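Local coordinates for Lmo2446 protein (Listeria monocytogenes serovar 1/2a, PDB 5I0D), which belongs to glycoside hydrolase family 31 and carries a TIM-barrel domain and, near its C-terminal end, a carbohydrate-binding module of family 6, at residues Thr963-Gly968 / Gly1053-His1058; Ala939-Glu944 / Phe978-Val983; Tyr645-Ala650 / Ala787-Leu792. All coordinates share one frame; numbering follows the deposited sequence.

Contact 1 (Thr963-Gly968 / Gly1053-His1058); sequences TGFVAG and GINFDH. With CA (calcium ion), chain S; GLC (alpha-D-glucopyranose), chain D; GLC (alpha-D-glucopyranose), chain C; GLC (alpha-D-glucopyranose), chain B.
G964 and D1057 bind the same calcium ion. G964 O lies 2.3 Å from the calcium, and D1057 gives it both its backbone O and its side-chain OD1. D1057 extends its carboxylate away from its own N (chi1 -179°), which sets OD1 on the metal; its OD2 makes a salt bridge with R994. E942, E944 and T961 supply the remaining ligands. Next to this site T963 OG1 is hydrogen-bonded to O3 of the chain C glucose at 2.8 Å.

The two strands run antiparallel. V966 N gives a hydrogen bond of 2.8 Å to F1056 O, and F1056 N returns one to V966 O. At the far end I1054 N bonds to G968 O at 3.0 Å, while the bonds from G968 N to I1054 O and N1055 OD1 are weak.

N1055 ND2 donates to O3 of the chain D glucose at 2.7 Å, nearly straight at 172°, while its OD1 accepts from O4. The F965 ring meets this amide obliquely, their planes 25° apart, with F965 CE1 3.4 Å from N1055 CG. G1053 N donates to O6 of the glucose in chain B. On the other sheet face V966 CB packs on F1056 CB at 4.2 Å.

D1057 and H1058 form a classic beta bulge opposite R994. The strand pair belongs to the family 6 carbohydrate-binding module, with calcium at one end and sugars bound at both.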
loop_
_atom_site.group_PDB
_atom_site.type_symbol
_atom_site.label_atom_id
_atom_site.label_comp_id
_atom_site.label_asym_id
_atom_site.label_seq_id
_atom_site.Cartn_x
_atom_site.Cartn_y
_atom_site.Cartn_z
ATOM N N THR A 963 -25.844 6.633 -25.320
ATOM C CA THR A 963 -25.635 8.059 -25.595
ATOM C C THR A 963 -26.018 8.454 -27.023
ATOM O O THR A 963 -25.986 9.626 -27.365
ATOM C CB THR A 963 -24.155 8.449 -25.399
ATOM O OG1 THR A 963 -23.337 7.701 -26.312
ATOM C CG2 THR A 963 -23.718 8.194 -23.952
ATOM N N GLY A 964 -26.371 7.479 -27.851
ATOM C CA GLY A 964 -26.757 7.764 -29.230
ATOM C C GLY A 964 -26.835 6.526 -30.087
ATOM O O GLY A 964 -27.297 5.486 -29.629
ATOM N N PHE A 965 -26.386 6.649 -31.335
ATOM C CA PHE A 965 -26.450 5.559 -32.305
ATOM C C PHE A 965 -25.376 5.786 -33.356
ATOM O O PHE A 965 -24.795 6.878 -33.436
ATOM C CB PHE A 965 -27.827 5.491 -32.973
ATOM C CG PHE A 965 -28.349 6.831 -33.446
ATOM C CD1 PHE A 965 -28.014 7.333 -34.709
ATOM C CD2 PHE A 965 -29.190 7.579 -32.639
ATOM C CE1 PHE A 965 -28.507 8.549 -35.141
ATOM C CE2 PHE A 965 -29.672 8.811 -33.057
ATOM C CZ PHE A 965 -29.330 9.297 -34.311
ATOM N N VAL A 966 -25.103 4.756 -34.152
ATOM C CA VAL A 966 -24.217 4.906 -35.291
ATOM C C VAL A 966 -25.079 5.380 -36.454
ATOM O O VAL A 966 -26.116 4.767 -36.760
ATOM C CB VAL A 966 -23.460 3.609 -35.624
ATOM C CG1 VAL A 966 -22.733 3.731 -36.959
ATOM C CG2 VAL A 966 -22.474 3.280 -34.512
ATOM N N ALA A 967 -24.646 6.460 -37.093
ATOM C CA ALA A 967 -25.464 7.193 -38.073
ATOM C C ALA A 967 -25.165 6.822 -39.532
ATOM O O ALA A 967 -24.022 6.923 -39.974
ATOM C CB ALA A 967 -25.250 8.687 -37.898
ATOM N N GLY A 968 -26.193 6.412 -40.278
ATOM C CA GLY A 968 -26.058 6.186 -41.730
ATOM C C GLY A 968 -25.513 4.812 -42.074
ATOM O O GLY A 968 -26.247 3.939 -42.564
ATOM N N GLY A 1053 -29.521 3.610 -45.977
ATOM C CA GLY A 1053 -29.053 4.110 -44.698
ATOM C C GLY A 1053 -29.875 3.628 -43.521
ATOM O O GLY A 1053 -31.103 3.467 -43.613
ATOM N N ILE A 1054 -29.197 3.401 -42.404
ATOM C CA ILE A 1054 -29.861 3.171 -41.133
ATOM C C ILE A 1054 -29.195 3.995 -40.045
ATOM O O ILE A 1054 -28.087 4.510 -40.214
ATOM C CB ILE A 1054 -29.851 1.683 -40.708
ATOM C CG1 ILE A 1054 -28.446 1.203 -40.321
ATOM C CG2 ILE A 1054 -30.435 0.805 -41.807
ATOM C CD1 ILE A 1054 -28.413 -0.231 -39.809
ATOM N N ASN A 1055 -29.896 4.110 -38.930
ATOM C CA ASN A 1055 -29.279 4.504 -37.678
ATOM C C ASN A 1055 -29.281 3.277 -36.807
ATOM O O ASN A 1055 -30.327 2.653 -36.653
ATOM C CB ASN A 1055 -30.064 5.641 -37.047
ATOM C CG ASN A 1055 -29.918 6.931 -37.830
ATOM O OD1 ASN A 1055 -28.982 7.088 -38.618
ATOM N ND2 ASN A 1055 -30.843 7.857 -37.623
ATOM N N PHE A 1056 -28.126 2.931 -36.241
ATOM C CA PHE A 1056 -27.915 1.638 -35.554
ATOM C C PHE A 1056 -27.739 1.931 -34.064
ATOM O O PHE A 1056 -26.761 2.540 -33.661
ATOM C CB PHE A 1056 -26.681 0.981 -36.176
ATOM C CG PHE A 1056 -26.331 -0.407 -35.663
ATOM C CD1 PHE A 1056 -27.190 -1.177 -34.866
ATOM C CD2 PHE A 1056 -25.126 -0.978 -36.058
ATOM C CE1 PHE A 1056 -26.806 -2.449 -34.438
ATOM C CE2 PHE A 1056 -24.756 -2.258 -35.655
ATOM C CZ PHE A 1056 -25.595 -2.991 -34.838
ATOM N N ASP A 1057 -28.701 1.502 -33.259
ATOM C CA ASP A 1057 -28.744 1.894 -31.855
ATOM C C ASP A 1057 -27.917 0.995 -30.932
ATOM O O ASP A 1057 -27.125 1.507 -30.089
ATOM C CB ASP A 1057 -30.194 1.942 -31.365
ATOM C CG ASP A 1057 -30.299 2.376 -29.923
ATOM O OD1 ASP A 1057 -29.326 2.984 -29.418
ATOM O OD2 ASP A 1057 -31.341 2.082 -29.303
ATOM N N HIS A 1058 -28.179 -0.317 -31.069
ATOM C CA HIS A 1058 -27.598 -1.358 -30.211
ATOM C C HIS A 1058 -27.906 -2.761 -30.706
ATOM O O HIS A 1058 -28.773 -2.949 -31.571
ATOM C CB HIS A 1058 -28.056 -1.215 -28.726
ATOM C CG HIS A 1058 -29.501 -1.553 -28.450
ATOM N ND1 HIS A 1058 -30.314 -0.730 -27.707
ATOM C CD2 HIS A 1058 -30.252 -2.647 -28.736
ATOM C CE1 HIS A 1058 -31.510 -1.271 -27.583
ATOM N NE2 HIS A 1058 -31.503 -2.436 -28.200
HETATM CA CA CA S . -27.184 3.413 -28.625
HETATM C C1 GLC D . -31.439 11.372 -42.321
HETATM C C2 GLC D . -31.601 11.075 -40.836
HETATM C C3 GLC D . -30.285 10.611 -40.224
HETATM C C4 GLC D . -29.749 9.409 -40.995
HETATM C C5 GLC D . -29.682 9.747 -42.482
HETATM C C6 GLC D . -29.247 8.571 -43.335
HETATM O O2 GLC D . -32.092 12.220 -40.128
HETATM O O3 GLC D . -30.519 10.288 -38.854
HETATM O O4 GLC D . -28.445 9.071 -40.510
HETATM O O5 GLC D . -30.960 10.189 -42.962
HETATM O O6 GLC D . -29.033 9.084 -44.653
HETATM C C1 GLC C . -18.459 6.911 -27.811
HETATM C C2 GLC C . -19.800 7.620 -27.589
HETATM C C3 GLC C . -19.686 8.698 -26.523
HETATM C C4 GLC C . -19.038 8.152 -25.253
HETATM C C5 GLC C . -17.740 7.429 -25.569
HETATM C C6 GLC C . -17.174 6.759 -24.338
HETATM O O1 GLC C . -17.495 7.781 -28.412
HETATM O O2 GLC C . -20.267 8.205 -28.809
HETATM O O3 GLC C . -20.996 9.181 -26.201
HETATM O O4 GLC C . -18.787 9.223 -24.342
HETATM O O5 GLC C . -17.954 6.414 -26.563
HETATM O O6 GLC C . -15.910 6.228 -24.722
HETATM C C1 GLC B . -28.576 8.064 -45.558
HETATM C C2 GLC B . -28.107 8.743 -46.838
HETATM C C3 GLC B . -29.287 9.401 -47.556
HETATM C C4 GLC B . -30.394 8.376 -47.788
HETATM C C5 GLC B . -30.745 7.606 -46.516
HETATM C C6 GLC B . -31.678 6.441 -46.815
HETATM O O2 GLC B . -27.082 9.690 -46.506
HETATM O O3 GLC B . -28.818 9.904 -48.812
HETATM O O4 GLC B . -31.579 9.034 -48.235
HETATM O O5 GLC B . -29.569 7.095 -45.885
HETATM O O6 GLC B . -30.964 5.416 -47.510
#

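Contact 2 (Ala939-Glu944 / Phe978-Val983); sequences APYEAE and FDIDAV. With CA (calcium ion), chain S.
Y941 and F978 have the nearest CA atoms, 7.5 Å apart. The two segments are therefore joined mainly through side chains. Residues 941-942 form a short strand that passes into a 3-10 segment beginning at A943. F978 to I980 lie on strand 975-981.

Y941 carries the contact. CG sits beside its backbone N (chi1 -72°), and the ring extends along the second segment. I980 CG1 stands over the centre of one face of the Y941 ring, 3.8 Å from the centroid and 7° off the normal, a CH-pi contact. At the far end of the ring D981 N donates to Y941 OH at 3.1 Å, with an angle of 163°. A water lies in the ring plane, its O 2.6 Å from Y941 OH, and donates to D981 O. The phenol oxygen is thus held by both a backbone N-H and a water.

F978 fills the other end. F978 CD2 touches Y941 CB at 3.8 Å, and F978 CE2 comes 3.7 Å from A943 CA. Nearby, E942 binds calcium through OE1 and E944 through both carboxylate oxygens. E942 OE2 is hydrogen-bonded to N916.

The contact lies between the two sheets of the beta-sandwich of a family 6 carbohydrate-binding module. Strand 941-942 pairs with strand 1054-1062, and strand 975-981 with strand 1039-1045. I980 also packs on V1059 and I1061, and V776 of strand 776-778 touches Y941.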
loop_
_atom_site.group_PDB
_atom_site.type_symbol
_atom_site.label_atom_id
_atom_site.label_comp_id
_atom_site.label_asym_id
_atom_site.label_seq_id
_atom_site.Cartn_x
_atom_site.Cartn_y
_atom_site.Cartn_z
ATOM N N ALA A 939 -27.754 -6.349 -20.505
ATOM C CA ALA A 939 -27.815 -5.001 -21.025
ATOM C C ALA A 939 -27.347 -4.952 -22.490
ATOM O O ALA A 939 -26.494 -5.751 -22.894
ATOM C CB ALA A 939 -26.977 -4.044 -20.199
ATOM N N PRO A 940 -27.901 -4.012 -23.269
ATOM C CA PRO A 940 -27.493 -3.883 -24.649
ATOM C C PRO A 940 -26.014 -3.603 -24.817
ATOM O O PRO A 940 -25.383 -3.000 -23.942
ATOM C CB PRO A 940 -28.302 -2.684 -25.155
ATOM C CG PRO A 940 -29.399 -2.501 -24.181
ATOM C CD PRO A 940 -28.841 -2.948 -22.881
ATOM N N TYR A 941 -25.500 -4.051 -25.955
ATOM C CA TYR A 941 -24.214 -3.654 -26.459
ATOM C C TYR A 941 -24.451 -2.453 -27.373
ATOM O O TYR A 941 -24.977 -2.600 -28.477
ATOM C CB TYR A 941 -23.587 -4.807 -27.245
ATOM C CG TYR A 941 -23.116 -5.921 -26.354
ATOM C CD1 TYR A 941 -23.983 -6.935 -25.934
ATOM C CD2 TYR A 941 -21.791 -5.965 -25.927
ATOM C CE1 TYR A 941 -23.544 -7.955 -25.092
ATOM C CE2 TYR A 941 -21.338 -6.976 -25.106
ATOM C CZ TYR A 941 -22.209 -7.952 -24.677
ATOM O OH TYR A 941 -21.684 -8.951 -23.901
ATOM N N GLU A 942 -24.103 -1.262 -26.887
ATOM C CA GLU A 942 -24.362 -0.035 -27.656
ATOM C C GLU A 942 -23.474 0.047 -28.900
ATOM O O GLU A 942 -22.263 -0.122 -28.816
ATOM C CB GLU A 942 -24.155 1.203 -26.792
ATOM C CG GLU A 942 -25.084 1.308 -25.592
ATOM C CD GLU A 942 -26.553 1.316 -25.971
ATOM O OE1 GLU A 942 -26.858 1.699 -27.112
ATOM O OE2 GLU A 942 -27.406 0.946 -25.130
ATOM N N ALA A 943 -24.084 0.305 -30.062
ATOM C CA ALA A 943 -23.331 0.439 -31.306
ATOM C C ALA A 943 -22.290 1.548 -31.215
ATOM O O ALA A 943 -21.168 1.429 -31.727
ATOM C CB ALA A 943 -24.285 0.734 -32.468
ATOM N N GLU A 944 -22.686 2.625 -30.557
ATOM C CA GLU A 944 -21.828 3.776 -30.305
ATOM C C GLU A 944 -20.559 3.439 -29.480
ATOM O O GLU A 944 -19.576 4.163 -29.552
ATOM C CB GLU A 944 -22.646 4.949 -29.693
ATOM C CG GLU A 944 -23.411 4.715 -28.360
ATOM C CD GLU A 944 -24.899 4.234 -28.444
ATOM O OE1 GLU A 944 -25.175 3.523 -29.408
ATOM O OE2 GLU A 944 -25.581 4.589 -27.453
ATOM N N PHE A 978 -18.469 -5.669 -32.589
ATOM C CA PHE A 978 -18.781 -5.872 -31.190
ATOM C C PHE A 978 -17.997 -7.077 -30.671
ATOM O O PHE A 978 -17.851 -8.069 -31.379
ATOM C CB PHE A 978 -20.262 -6.179 -30.991
ATOM C CG PHE A 978 -21.214 -5.106 -31.461
ATOM C CD1 PHE A 978 -21.643 -5.067 -32.772
ATOM C CD2 PHE A 978 -21.752 -4.179 -30.555
ATOM C CE1 PHE A 978 -22.557 -4.112 -33.211
ATOM C CE2 PHE A 978 -22.666 -3.218 -30.986
ATOM C CZ PHE A 978 -23.064 -3.187 -32.321
ATOM N N ASP A 979 -17.501 -6.966 -29.443
ATOM C CA ASP A 979 -16.980 -8.094 -28.689
ATOM C C ASP A 979 -18.078 -8.482 -27.706
ATOM O O ASP A 979 -18.389 -7.722 -26.788
ATOM C CB ASP A 979 -15.716 -7.708 -27.936
ATOM C CG ASP A 979 -14.463 -7.760 -28.796
ATOM O OD1 ASP A 979 -14.559 -7.739 -30.045
ATOM O OD2 ASP A 979 -13.349 -7.841 -28.193
ATOM N N ILE A 980 -18.695 -9.640 -27.913
ATOM C CA ILE A 980 -19.907 -10.003 -27.191
ATOM C C ILE A 980 -19.714 -11.302 -26.436
ATOM O O ILE A 980 -19.247 -12.284 -26.989
ATOM C CB ILE A 980 -21.082 -10.103 -28.180
ATOM C CG1 ILE A 980 -21.434 -8.698 -28.661
ATOM C CG2 ILE A 980 -22.298 -10.766 -27.565
ATOM C CD1 ILE A 980 -22.597 -8.632 -29.607
ATOM N N ASP A 981 -20.103 -11.297 -25.163
ATOM C CA ASP A 981 -20.056 -12.502 -24.350
ATOM C C ASP A 981 -21.302 -13.345 -24.524
ATOM O O ASP A 981 -22.424 -12.829 -24.603
ATOM C CB ASP A 981 -19.869 -12.153 -22.882
ATOM C CG ASP A 981 -18.453 -11.722 -22.580
ATOM O OD1 ASP A 981 -17.499 -12.326 -23.145
ATOM O OD2 ASP A 981 -18.290 -10.765 -21.777
ATOM N N ALA A 982 -21.097 -14.657 -24.604
ATOM C CA ALA A 982 -22.210 -15.584 -24.571
ATOM C C ALA A 982 -22.784 -15.515 -23.168
ATOM O O ALA A 982 -22.138 -15.939 -22.221
ATOM C CB ALA A 982 -21.771 -16.991 -24.905
ATOM N N VAL A 983 -23.998 -14.984 -23.063
ATOM C CA VAL A 983 -24.613 -14.651 -21.782
ATOM C C VAL A 983 -24.602 -15.846 -20.868
ATOM O O VAL A 983 -24.178 -15.720 -19.721
ATOM C CB VAL A 983 -26.079 -14.137 -21.948
ATOM C CG1 VAL A 983 -26.646 -13.687 -20.619
ATOM C CG2 VAL A 983 -26.150 -12.985 -22.961
HETATM CA CA CA S . -27.184 3.413 -28.625
HETATM O O HOH W 1 -23.452 -10.643 -23.114
#

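Contact 3 (Tyr645-Ala650 / Ala787-Leu792); sequences YKRATA and ADVDTL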
loop_
_atom_site.group_PDB
_atom_site.type_symbol
_atom_site.label_atom_id
_atom_site.label_comp_id
_atom_site.label_asym_id
_atom_site.label_seq_id
_atom_site.Cartn_x
_atom_site.Cartn_y
_atom_site.Cartn_z
ATOM N N TYR A 645 -2.133 17.586 -12.288
ATOM C CA TYR A 645 -3.073 17.742 -11.186
ATOM C C TYR A 645 -4.362 16.932 -11.440
ATOM O O TYR A 645 -4.843 16.198 -10.567
ATOM C CB TYR A 645 -3.370 19.229 -10.932
ATOM C CG TYR A 645 -4.101 19.444 -9.642
ATOM C CD1 TYR A 645 -3.406 19.584 -8.441
ATOM C CD2 TYR A 645 -5.497 19.468 -9.598
ATOM C CE1 TYR A 645 -4.077 19.760 -7.242
ATOM C CE2 TYR A 645 -6.160 19.633 -8.401
ATOM C CZ TYR A 645 -5.446 19.776 -7.227
ATOM O OH TYR A 645 -6.114 19.925 -6.031
ATOM N N LYS A 646 -4.875 17.018 -12.658
ATOM C CA LYS A 646 -6.091 16.276 -13.038
ATOM C C LYS A 646 -5.904 14.766 -13.047
ATOM O O LYS A 646 -6.756 14.040 -12.534
ATOM C CB LYS A 646 -6.586 16.730 -14.406
ATOM C CG LYS A 646 -7.225 18.092 -14.391
ATOM C CD LYS A 646 -7.769 18.408 -15.766
ATOM C CE LYS A 646 -8.670 19.631 -15.767
ATOM N NZ LYS A 646 -9.177 19.882 -17.147
ATOM N N ARG A 647 -4.794 14.287 -13.610
ATOM C CA ARG A 647 -4.489 12.839 -13.590
ATOM C C ARG A 647 -4.304 12.308 -12.180
ATOM O O ARG A 647 -4.794 11.217 -11.843
ATOM C CB ARG A 647 -3.220 12.536 -14.390
ATOM C CG ARG A 647 -3.317 12.804 -15.882
ATOM C CD ARG A 647 -4.540 12.147 -16.503
ATOM N NE ARG A 647 -4.474 12.078 -17.975
ATOM C CZ ARG A 647 -5.452 11.589 -18.740
ATOM N NH1 ARG A 647 -6.588 11.131 -18.186
ATOM N NH2 ARG A 647 -5.339 11.604 -20.068
ATOM N N ALA A 648 -3.614 13.089 -11.346
ATOM C CA ALA A 648 -3.374 12.713 -9.956
ATOM C C ALA A 648 -4.659 12.676 -9.149
ATOM O O ALA A 648 -4.879 11.755 -8.357
ATOM C CB ALA A 648 -2.376 13.665 -9.300
ATOM N N THR A 649 -5.497 13.682 -9.341
ATOM C CA THR A 649 -6.774 13.771 -8.636
ATOM C C THR A 649 -7.579 12.495 -8.865
ATOM O O THR A 649 -8.123 11.919 -7.914
ATOM C CB THR A 649 -7.620 14.950 -9.151
ATOM O OG1 THR A 649 -6.979 16.176 -8.856
ATOM C CG2 THR A 649 -8.987 14.969 -8.511
ATOM N N ALA A 650 -7.637 12.059 -10.130
ATOM C CA ALA A 650 -8.432 10.871 -10.482
ATOM C C ALA A 650 -7.930 9.616 -9.764
ATOM O O ALA A 650 -8.744 8.869 -9.188
ATOM C CB ALA A 650 -8.440 10.667 -11.983
ATOM N N ALA A 787 -8.975 8.270 -23.110
ATOM C CA ALA A 787 -9.191 8.981 -21.852
ATOM C C ALA A 787 -8.587 10.362 -21.992
ATOM O O ALA A 787 -7.361 10.525 -21.886
ATOM C CB ALA A 787 -8.546 8.236 -20.693
ATOM N N ASP A 788 -9.428 11.350 -22.233
ATOM C CA ASP A 788 -8.960 12.720 -22.217
ATOM C C ASP A 788 -8.526 13.076 -20.781
ATOM O O ASP A 788 -8.673 12.281 -19.853
ATOM C CB ASP A 788 -10.000 13.696 -22.792
ATOM C CG ASP A 788 -11.224 13.884 -21.895
ATOM O OD1 ASP A 788 -11.179 13.633 -20.679
ATOM O OD2 ASP A 788 -12.267 14.300 -22.427
ATOM N N VAL A 789 -7.996 14.273 -20.599
ATOM C CA VAL A 789 -7.410 14.632 -19.305
ATOM C C VAL A 789 -8.367 14.573 -18.088
ATOM O O VAL A 789 -7.921 14.451 -16.938
ATOM C CB VAL A 789 -6.697 16.003 -19.420
ATOM C CG1 VAL A 789 -7.696 17.159 -19.535
ATOM C CG2 VAL A 789 -5.764 16.193 -18.257
ATOM N N ASP A 790 -9.673 14.633 -18.343
ATOM C CA ASP A 790 -10.693 14.591 -17.297
ATOM C C ASP A 790 -11.244 13.193 -17.021
ATOM O O ASP A 790 -12.110 13.028 -16.152
ATOM C CB ASP A 790 -11.848 15.506 -17.687
ATOM C CG ASP A 790 -11.388 16.906 -17.976
ATOM O OD1 ASP A 790 -10.693 17.493 -17.130
ATOM O OD2 ASP A 790 -11.695 17.429 -19.057
ATOM N N THR A 791 -10.720 12.190 -17.723
ATOM C CA THR A 791 -11.336 10.874 -17.775
ATOM C C THR A 791 -10.419 9.810 -17.140
ATOM O O THR A 791 -9.215 9.797 -17.389
ATOM C CB THR A 791 -11.606 10.523 -19.245
ATOM O OG1 THR A 791 -12.521 11.497 -19.788
ATOM C CG2 THR A 791 -12.192 9.114 -19.396
ATOM N N LEU A 792 -11.035 8.913 -16.367
ATOM C CA LEU A 792 -10.367 7.797 -15.682
ATOM C C LEU A 792 -11.047 6.479 -16.044
ATOM O O LEU A 792 -12.209 6.285 -15.704
ATOM C CB LEU A 792 -10.452 7.974 -14.167
ATOM C CG LEU A 792 -9.811 6.861 -13.313
ATOM C CD1 LEU A 792 -8.296 6.861 -13.461
ATOM C CD2 LEU A 792 -10.178 6.977 -11.845
HETATM O O HOH W 2 -8.490 13.089 -14.638
HETATM O O HOH W 3 -12.094 20.114 -18.922
#
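R647 and K646 make this a polar contact between two domains. A helix of the family 31 TIM-barrel domain meets a loop of the C-terminal domain. The loop holds a type I beta turn from D788 to T791.

R647 reaches into the turn. Its chain bends at chi2 (-51°), which brings the guanidinium over the loop backbone. V789 CA stands over the centre of one face of the R647 guanidinium, 3.6 Å above the plane. R647 NH2 donates to A787 O at 2.9 Å, almost straight at 174°. A787 O lies in the guanidinium plane, but the donor sits above the plane of the carbonyl. T791 O is at the edge of the same group, 3.1 Å from R647 NH1.

K646 is extended beyond CG and forms a salt bridge from NZ to D790 OD1 at 2.8 Å, on the syn lone pair. Both ends have second partners, T686 for K646 and T690 for D790. One water donates to both K646 O and V789 O. Further along, A650 CB meets L792 CB at 4.0 Å.

D788 OD1 braces the turn, accepting from D790 N, an Asx turn, and from T791 OG1 on the opposite carboxylate face.

Helix 687-700 lies close by: Y694 packs on L792, and K693 NZ and Y694 OH hydrogen-bond to D790 O. F607 and F610 of helix 607-622 touch R647. The loop itself links strands 781-786 and 794-797.

How the contacts relate
Contact 3 comes first along the chain. It closes a loop of 136 residues and joins the TIM-barrel domain to the C-terminal domain of family 31. It ends before the other two begin. Contact 2 then opens at 939-944. Contact 1 opens at 963-968, before contact 2 closes at 978-983, and itself closes at 1053-1058, so the two cross. Both belong to the carbohydrate-binding region and share the calcium ion. They also touch directly: G964 N lies 3.0 Å from E944 OE2, a probable hydrogen bond. Strands 941-942 and 965-968 both pair with strand 1054-1062. Contact 3 stands apart, its centre about 29 Å from that of contact 1.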